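Local coordinates for protein integral membrane indolylacetylinositol arabinosyltransferase EmbC (Mycolicibacterium smegmatis, PDB 7BVE) that probably transfers arabinose to growing arabinan chains of the mycobacterial cell wall, as a membrane-embedded glycosyltransferase that binds the drug ethambutol, at residues 551-565 against 578-590. Numbering follows the deposited sequence.
Sequences SRRIIGITIISFLAM and VFAGLAGCLGALA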
ATOM      1  N   SER A 551     -34.145 -15.250  -5.033  1.00 15.07           N
ATOM      2  CA  SER A 551     -32.841 -15.193  -5.684  1.00 15.07           C
ATOM      3  C   SER A 551     -32.436 -13.755  -5.978  1.00 15.07           C
ATOM      4  O   SER A 551     -31.288 -13.348  -5.705  1.00 15.07           O
ATOM      5  CB  SER A 551     -32.878 -16.011  -6.965  1.00 15.07           C
ATOM      6  OG  SER A 551     -33.186 -17.360  -6.682  1.00 15.07           O
ATOM      7  N   ARG A 552     -33.383 -12.972  -6.519  1.00 15.07           N
ATOM      8  CA  ARG A 552     -33.168 -11.545  -6.739  1.00 15.07           C
ATOM      9  C   ARG A 552     -32.798 -10.824  -5.451  1.00 15.07           C
ATOM     10  O   ARG A 552     -31.875 -10.002  -5.428  1.00 15.07           O
ATOM     11  CB  ARG A 552     -34.424 -10.907  -7.324  1.00 15.07           C
ATOM     12  CG  ARG A 552     -34.794 -11.296  -8.731  1.00 15.07           C
ATOM     13  CD  ARG A 552     -36.015 -10.491  -9.148  1.00 15.07           C
ATOM     14  NE  ARG A 552     -36.538 -10.881 -10.449  1.00 15.07           N
ATOM     15  CZ  ARG A 552     -36.112 -10.383 -11.601  1.00 15.07           C
ATOM     16  NH1 ARG A 552     -35.144  -9.479 -11.616  1.00 15.07           N
ATOM     17  NH2 ARG A 552     -36.649 -10.795 -12.739  1.00 15.07           N
ATOM     18  N   ARG A 553     -33.488 -11.151  -4.358  1.00 15.07           N
ATOM     19  CA  ARG A 553     -33.272 -10.418  -3.116  1.00 15.07           C
ATOM     20  C   ARG A 553     -31.964 -10.800  -2.432  1.00 15.07           C
ATOM     21  O   ARG A 553     -31.331  -9.938  -1.815  1.00 15.07           O
ATOM     22  CB  ARG A 553     -34.472 -10.610  -2.194  1.00 15.07           C
ATOM     23  CG  ARG A 553     -35.691  -9.817  -2.656  1.00 15.07           C
ATOM     24  CD  ARG A 553     -36.771  -9.693  -1.596  1.00 15.07           C
ATOM     25  NE  ARG A 553     -37.544 -10.907  -1.375  1.00 15.07           N
ATOM     26  CZ  ARG A 553     -38.690 -11.172  -1.991  1.00 15.07           C
ATOM     27  NH1 ARG A 553     -39.190 -10.305  -2.855  1.00 15.07           N
ATOM     28  NH2 ARG A 553     -39.342 -12.296  -1.734  1.00 15.07           N
ATOM     29  N   ILE A 554     -31.522 -12.056  -2.563  1.00 15.07           N
ATOM     30  CA  ILE A 554     -30.200 -12.457  -2.071  1.00 15.07           C
ATOM     31  C   ILE A 554     -29.091 -11.694  -2.793  1.00 15.07           C
ATOM     32  O   ILE A 554     -28.180 -11.135  -2.155  1.00 15.07           O
ATOM     33  CB  ILE A 554     -30.020 -13.982  -2.205  1.00 15.07           C
ATOM     34  CG1 ILE A 554     -30.849 -14.728  -1.162  1.00 15.07           C
ATOM     35  CG2 ILE A 554     -28.571 -14.382  -2.095  1.00 15.07           C
ATOM     36  CD1 ILE A 554     -30.432 -14.450   0.254  1.00 15.07           C
ATOM     37  N   ILE A 555     -29.164 -11.639  -4.129  1.00 15.07           N
ATOM     38  CA  ILE A 555     -28.120 -10.953  -4.896  1.00 15.07           C
ATOM     39  C   ILE A 555     -28.118  -9.450  -4.602  1.00 15.07           C
ATOM     40  O   ILE A 555     -27.051  -8.832  -4.437  1.00 15.07           O
ATOM     41  CB  ILE A 555     -28.291 -11.250  -6.396  1.00 15.07           C
ATOM     42  CG1 ILE A 555     -28.134 -12.745  -6.651  1.00 15.07           C
ATOM     43  CG2 ILE A 555     -27.270 -10.509  -7.213  1.00 15.07           C
ATOM     44  CD1 ILE A 555     -28.538 -13.167  -8.026  1.00 15.07           C
ATOM     45  N   GLY A 556     -29.308  -8.859  -4.453  1.00 15.07           N
ATOM     46  CA  GLY A 556     -29.389  -7.440  -4.141  1.00 15.07           C
ATOM     47  C   GLY A 556     -28.853  -7.093  -2.766  1.00 15.07           C
ATOM     48  O   GLY A 556     -28.155  -6.091  -2.605  1.00 15.07           O
ATOM     49  N   ILE A 557     -29.153  -7.923  -1.763  1.00 15.07           N
ATOM     50  CA  ILE A 557     -28.654  -7.679  -0.409  1.00 15.07           C
ATOM     51  C   ILE A 557     -27.137  -7.806  -0.349  1.00 15.07           C
ATOM     52  O   ILE A 557     -26.468  -7.010   0.322  1.00 15.07           O
ATOM     53  CB  ILE A 557     -29.367  -8.615   0.585  1.00 15.07           C
ATOM     54  CG1 ILE A 557     -30.769  -8.095   0.835  1.00 15.07           C
ATOM     55  CG2 ILE A 557     -28.647  -8.737   1.894  1.00 15.07           C
ATOM     56  CD1 ILE A 557     -31.569  -8.965   1.677  1.00 15.07           C
ATOM     57  N   THR A 558     -26.559  -8.743  -1.108  1.00 15.07           N
ATOM     58  CA  THR A 558     -25.101  -8.882  -1.097  1.00 15.07           C
ATOM     59  C   THR A 558     -24.405  -7.694  -1.766  1.00 15.07           C
ATOM     60  O   THR A 558     -23.381  -7.198  -1.267  1.00 15.07           O
ATOM     61  CB  THR A 558     -24.707 -10.189  -1.766  1.00 15.07           C
ATOM     62  OG1 THR A 558     -25.450 -11.254  -1.165  1.00 15.07           O
ATOM     63  CG2 THR A 558     -23.235 -10.469  -1.560  1.00 15.07           C
ATOM     64  N   ILE A 559     -24.976  -7.181  -2.859  1.00 15.07           N
ATOM     65  CA  ILE A 559     -24.380  -6.023  -3.532  1.00 15.07           C
ATOM     66  C   ILE A 559     -24.511  -4.761  -2.675  1.00 15.07           C
ATOM     67  O   ILE A 559     -23.560  -3.975  -2.546  1.00 15.07           O
ATOM     68  CB  ILE A 559     -25.001  -5.842  -4.930  1.00 15.07           C
ATOM     69  CG1 ILE A 559     -24.622  -7.019  -5.816  1.00 15.07           C
ATOM     70  CG2 ILE A 559     -24.517  -4.574  -5.597  1.00 15.07           C
ATOM     71  CD1 ILE A 559     -25.374  -7.058  -7.103  1.00 15.07           C
ATOM     72  N   ILE A 560     -25.669  -4.566  -2.035  1.00 15.07           N
ATOM     73  CA  ILE A 560     -25.830  -3.366  -1.214  1.00 15.07           C
ATOM     74  C   ILE A 560     -25.012  -3.476   0.075  1.00 15.07           C
ATOM     75  O   ILE A 560     -24.571  -2.462   0.622  1.00 15.07           O
ATOM     76  CB  ILE A 560     -27.325  -3.089  -0.953  1.00 15.07           C
ATOM     77  CG1 ILE A 560     -28.061  -2.898  -2.268  1.00 15.07           C
ATOM     78  CG2 ILE A 560     -27.541  -1.774  -0.245  1.00 15.07           C
ATOM     79  CD1 ILE A 560     -29.563  -2.905  -2.121  1.00 15.07           C
ATOM     80  N   SER A 561     -24.720  -4.693   0.542  1.00 15.07           N
ATOM     81  CA  SER A 561     -23.823  -4.846   1.685  1.00 15.07           C
ATOM     82  C   SER A 561     -22.390  -4.464   1.333  1.00 15.07           C
ATOM     83  O   SER A 561     -21.725  -3.767   2.112  1.00 15.07           O
ATOM     84  CB  SER A 561     -23.880  -6.279   2.203  1.00 15.07           C
ATOM     85  OG  SER A 561     -25.174  -6.590   2.682  1.00 15.07           O
ATOM     86  N   PHE A 562     -21.905  -4.901   0.160  1.00 15.07           N
ATOM     87  CA  PHE A 562     -20.597  -4.443  -0.323  1.00 15.07           C
ATOM     88  C   PHE A 562     -20.531  -2.930  -0.486  1.00 15.07           C
ATOM     89  O   PHE A 562     -19.498  -2.320  -0.193  1.00 15.07           O
ATOM     90  CB  PHE A 562     -20.234  -5.089  -1.655  1.00 15.07           C
ATOM     91  CG  PHE A 562     -19.579  -6.419  -1.533  1.00 15.07           C
ATOM     92  CD1 PHE A 562     -18.250  -6.504  -1.147  1.00 15.07           C
ATOM     93  CD2 PHE A 562     -20.248  -7.578  -1.867  1.00 15.07           C
ATOM     94  CE1 PHE A 562     -17.617  -7.711  -1.054  1.00 15.07           C
ATOM     95  CE2 PHE A 562     -19.624  -8.796  -1.779  1.00 15.07           C
ATOM     96  CZ  PHE A 562     -18.306  -8.866  -1.375  1.00 15.07           C
ATOM     97  N   LEU A 563     -21.605  -2.305  -0.968  1.00 15.07           N
ATOM     98  CA  LEU A 563     -21.548  -0.855  -1.151  1.00 15.07           C
ATOM     99  C   LEU A 563     -21.660  -0.109   0.171  1.00 15.07           C
ATOM    100  O   LEU A 563     -21.056   0.951   0.338  1.00 15.07           O
ATOM    101  CB  LEU A 563     -22.633  -0.382  -2.110  1.00 15.07           C
ATOM    102  CG  LEU A 563     -22.426  -0.762  -3.570  1.00 15.07           C
ATOM    103  CD1 LEU A 563     -23.614  -0.321  -4.389  1.00 15.07           C
ATOM    104  CD2 LEU A 563     -21.152  -0.140  -4.089  1.00 15.07           C
ATOM    105  N   ALA A 564     -22.433  -0.633   1.117  1.00 15.07           N
ATOM    106  CA  ALA A 564     -22.600   0.052   2.389  1.00 15.07           C
ATOM    107  C   ALA A 564     -21.392  -0.105   3.290  1.00 15.07           C
ATOM    108  O   ALA A 564     -21.186   0.728   4.172  1.00 15.07           O
ATOM    109  CB  ALA A 564     -23.846  -0.463   3.102  1.00 15.07           C
ATOM    110  N   MET A 565     -20.592  -1.139   3.086  1.00 15.32           N
ATOM    111  CA  MET A 565     -19.411  -1.341   3.913  1.00 15.32           C
ATOM    112  C   MET A 565     -18.297  -0.251   3.675  1.00 15.32           C
ATOM    113  O   MET A 565     -17.326  -0.188   4.425  1.00 15.32           O
ATOM    114  CB  MET A 565     -18.895  -2.755   3.652  1.00 15.32           C
ATOM    115  CG  MET A 565     -17.910  -3.319   4.657  1.00 15.32           C
ATOM    116  SD  MET A 565     -17.381  -4.969   4.191  1.00 15.32           S
ATOM    117  CE  MET A 565     -16.461  -4.584   2.710  1.00 15.32           C
ATOM    118  N   VAL A 578     -19.080 -10.233   8.453  1.00 15.07           N
ATOM    119  CA  VAL A 578     -20.525 -10.038   8.348  1.00 15.07           C
ATOM    120  C   VAL A 578     -21.142 -10.797   7.190  1.00 15.07           C
ATOM    121  O   VAL A 578     -22.371 -10.885   7.111  1.00 15.07           O
ATOM    122  CB  VAL A 578     -20.880  -8.550   8.171  1.00 15.07           C
ATOM    123  CG1 VAL A 578     -20.453  -7.763   9.363  1.00 15.07           C
ATOM    124  CG2 VAL A 578     -20.210  -7.994   6.944  1.00 15.07           C
ATOM    125  N   PHE A 579     -20.334 -11.332   6.280  1.00 15.07           N
ATOM    126  CA  PHE A 579     -20.823 -12.049   5.116  1.00 15.07           C
ATOM    127  C   PHE A 579     -20.922 -13.542   5.347  1.00 15.07           C
ATOM    128  O   PHE A 579     -21.069 -14.290   4.383  1.00 15.07           O
ATOM    129  CB  PHE A 579     -19.919 -11.788   3.916  1.00 15.07           C
ATOM    130  CG  PHE A 579     -19.943 -10.376   3.433  1.00 15.07           C
ATOM    131  CD1 PHE A 579     -20.977  -9.921   2.640  1.00 15.07           C
ATOM    132  CD2 PHE A 579     -18.923  -9.505   3.757  1.00 15.07           C
ATOM    133  CE1 PHE A 579     -20.998  -8.621   2.193  1.00 15.07           C
ATOM    134  CE2 PHE A 579     -18.941  -8.204   3.312  1.00 15.07           C
ATOM    135  CZ  PHE A 579     -19.978  -7.765   2.532  1.00 15.07           C
ATOM    136  N   ALA A 580     -20.833 -14.000   6.593  1.00 15.07           N
ATOM    137  CA  ALA A 580     -20.836 -15.433   6.846  1.00 15.07           C
ATOM    138  C   ALA A 580     -22.221 -16.047   6.731  1.00 15.07           C
ATOM    139  O   ALA A 580     -22.328 -17.266   6.574  1.00 15.07           O
ATOM    140  CB  ALA A 580     -20.254 -15.722   8.223  1.00 15.07           C
ATOM    141  N   GLY A 581     -23.280 -15.246   6.807  1.00 15.07           N
ATOM    142  CA  GLY A 581     -24.625 -15.757   6.622  1.00 15.07           C
ATOM    143  C   GLY A 581     -25.054 -15.744   5.172  1.00 15.07           C
ATOM    144  O   GLY A 581     -25.796 -16.620   4.726  1.00 15.07           O
ATOM    145  N   LEU A 582     -24.590 -14.742   4.424  1.00 15.07           N
ATOM    146  CA  LEU A 582     -24.895 -14.629   3.001  1.00 15.07           C
ATOM    147  C   LEU A 582     -24.075 -15.582   2.157  1.00 15.07           C
ATOM    148  O   LEU A 582     -24.430 -15.831   0.999  1.00 15.07           O
ATOM    149  CB  LEU A 582     -24.623 -13.206   2.533  1.00 15.07           C
ATOM    150  CG  LEU A 582     -25.417 -12.110   3.233  1.00 15.07           C
ATOM    151  CD1 LEU A 582     -24.876 -10.764   2.828  1.00 15.07           C
ATOM    152  CD2 LEU A 582     -26.895 -12.229   2.913  1.00 15.07           C
ATOM    153  N   ALA A 583     -22.983 -16.114   2.711  1.00 15.07           N
ATOM    154  CA  ALA A 583     -22.081 -16.952   1.927  1.00 15.07           C
ATOM    155  C   ALA A 583     -22.680 -18.323   1.665  1.00 15.07           C
ATOM    156  O   ALA A 583     -22.476 -18.891   0.592  1.00 15.07           O
ATOM    157  CB  ALA A 583     -20.747 -17.083   2.625  1.00 15.07           C
ATOM    158  N   GLY A 584     -23.433 -18.869   2.619  1.00 15.07           N
ATOM    159  CA  GLY A 584     -24.113 -20.128   2.369  1.00 15.07           C
ATOM    160  C   GLY A 584     -25.214 -19.995   1.333  1.00 15.07           C
ATOM    161  O   GLY A 584     -25.430 -20.897   0.517  1.00 15.07           O
ATOM    162  N   CYS A 585     -25.893 -18.849   1.329  1.00 15.07           N
ATOM    163  CA  CYS A 585     -26.937 -18.579   0.350  1.00 15.07           C
ATOM    164  C   CYS A 585     -26.359 -18.448  -1.055  1.00 15.07           C
ATOM    165  O   CYS A 585     -26.877 -19.041  -2.014  1.00 15.07           O
ATOM    166  CB  CYS A 585     -27.660 -17.300   0.747  1.00 15.07           C
ATOM    167  SG  CYS A 585     -28.245 -17.292   2.445  1.00 15.07           S
ATOM    168  N   LEU A 586     -25.272 -17.685  -1.196  1.00 15.07           N
ATOM    169  CA  LEU A 586     -24.601 -17.609  -2.491  1.00 15.07           C
ATOM    170  C   LEU A 586     -23.925 -18.917  -2.874  1.00 15.07           C
ATOM    171  O   LEU A 586     -23.751 -19.179  -4.064  1.00 15.07           O
ATOM    172  CB  LEU A 586     -23.580 -16.481  -2.515  1.00 15.07           C
ATOM    173  CG  LEU A 586     -24.157 -15.082  -2.615  1.00 15.07           C
ATOM    174  CD1 LEU A 586     -23.036 -14.096  -2.571  1.00 15.07           C
ATOM    175  CD2 LEU A 586     -24.926 -14.946  -3.900  1.00 15.07           C
ATOM    176  N   GLY A 587     -23.558 -19.753  -1.904  1.00 15.07           N
ATOM    177  CA  GLY A 587     -23.048 -21.069  -2.239  1.00 15.07           C
ATOM    178  C   GLY A 587     -24.107 -21.959  -2.850  1.00 15.07           C
ATOM    179  O   GLY A 587     -23.848 -22.653  -3.836  1.00 15.07           O
ATOM    180  N   ALA A 588     -25.323 -21.923  -2.302  1.00 15.07           N
ATOM    181  CA  ALA A 588     -26.423 -22.685  -2.890  1.00 15.07           C
ATOM    182  C   ALA A 588     -26.779 -22.178  -4.284  1.00 15.07           C
ATOM    183  O   ALA A 588     -26.979 -22.978  -5.212  1.00 15.07           O
ATOM    184  CB  ALA A 588     -27.642 -22.633  -1.976  1.00 15.07           C
ATOM    185  N   LEU A 589     -26.822 -20.852  -4.465  1.00 15.07           N
ATOM    186  CA  LEU A 589     -27.133 -20.306  -5.787  1.00 15.07           C
ATOM    187  C   LEU A 589     -26.038 -20.606  -6.805  1.00 15.07           C
ATOM    188  O   LEU A 589     -26.333 -20.968  -7.948  1.00 15.07           O
ATOM    189  CB  LEU A 589     -27.367 -18.804  -5.711  1.00 15.07           C
ATOM    190  CG  LEU A 589     -28.663 -18.343  -5.074  1.00 15.07           C
ATOM    191  CD1 LEU A 589     -28.657 -16.842  -5.006  1.00 15.07           C
ATOM    192  CD2 LEU A 589     -29.822 -18.839  -5.896  1.00 15.07           C
ATOM    193  N   ALA A 590     -24.771 -20.477  -6.414  1.00 15.07           N
ATOM    194  CA  ALA A 590     -23.686 -20.744  -7.341  1.00 15.07           C
ATOM    195  C   ALA A 590     -23.439 -22.228  -7.551  1.00 15.07           C
ATOM    196  O   ALA A 590     -22.662 -22.586  -8.434  1.00 15.07           O
ATOM    197  CB  ALA A 590     -22.406 -20.079  -6.851  1.00 15.07           C
TER
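Ile554 O, the carbonyl oxygen of a residue whose side chain packs on Cys585, Leu586 and Leu589, is gripped by two donors of one residue. Thr558 N and Thr558 OG1 reach it from opposite faces of its carbonyl plane, OG1 at 2.9 Å. Ser561 repeats the pattern one turn on: its OG bonds to Ile557 O at 2.7 Å, where Ser561 N also donates. Both hydroxyls lie beside their own backbone N, which lets them fold back onto the preceding turn. Ser561 OG has a weak second bond to Ala430 O. The facing surface is largely apolar. Leu582 CD1 rests near both hydroxyl oxygens, while its CD2 meets Ile557 CG2. Thr558 CG2 and Leu586 CD1 meet tip to tip at 3.8 Å. Ile554 CG2 touches Leu589 CD1 at 3.8 Å, and its CD1 lies against Cys585 CB. At the far end Leu589 CD2 also reaches Ser551 OG, which bonds to Ala547 O.

Phe579 closes the other end of the contact. Its ring stacks face to face with that of Phe562, centroids 4.8 Å apart and planes at 25°, with Phe579 CZ over the centre of the Phe562 ring. Ser561 CB approaches Phe579 CE1 obliquely at 3.7 Å. Met565 has CG anti to the backbone N (chi1 -164°) and is extended at chi2. This carries SD to the ring edge, 3.7 Å from Phe579 CE2, in a Met-aromatic contact. Trp396 of helix 385-405 packs on Ile554 and Ile557, and Leu526 of helix 517-539 on Phe562 and Leu586. The axes of helices 551-564 and 582-590 approach to 10.5 Å. This is buried, mainly apolar packing of two successive helices that run obliquely, 132° between their directions, in the multi-helix membrane domain of a GT-C glycosyltransferase.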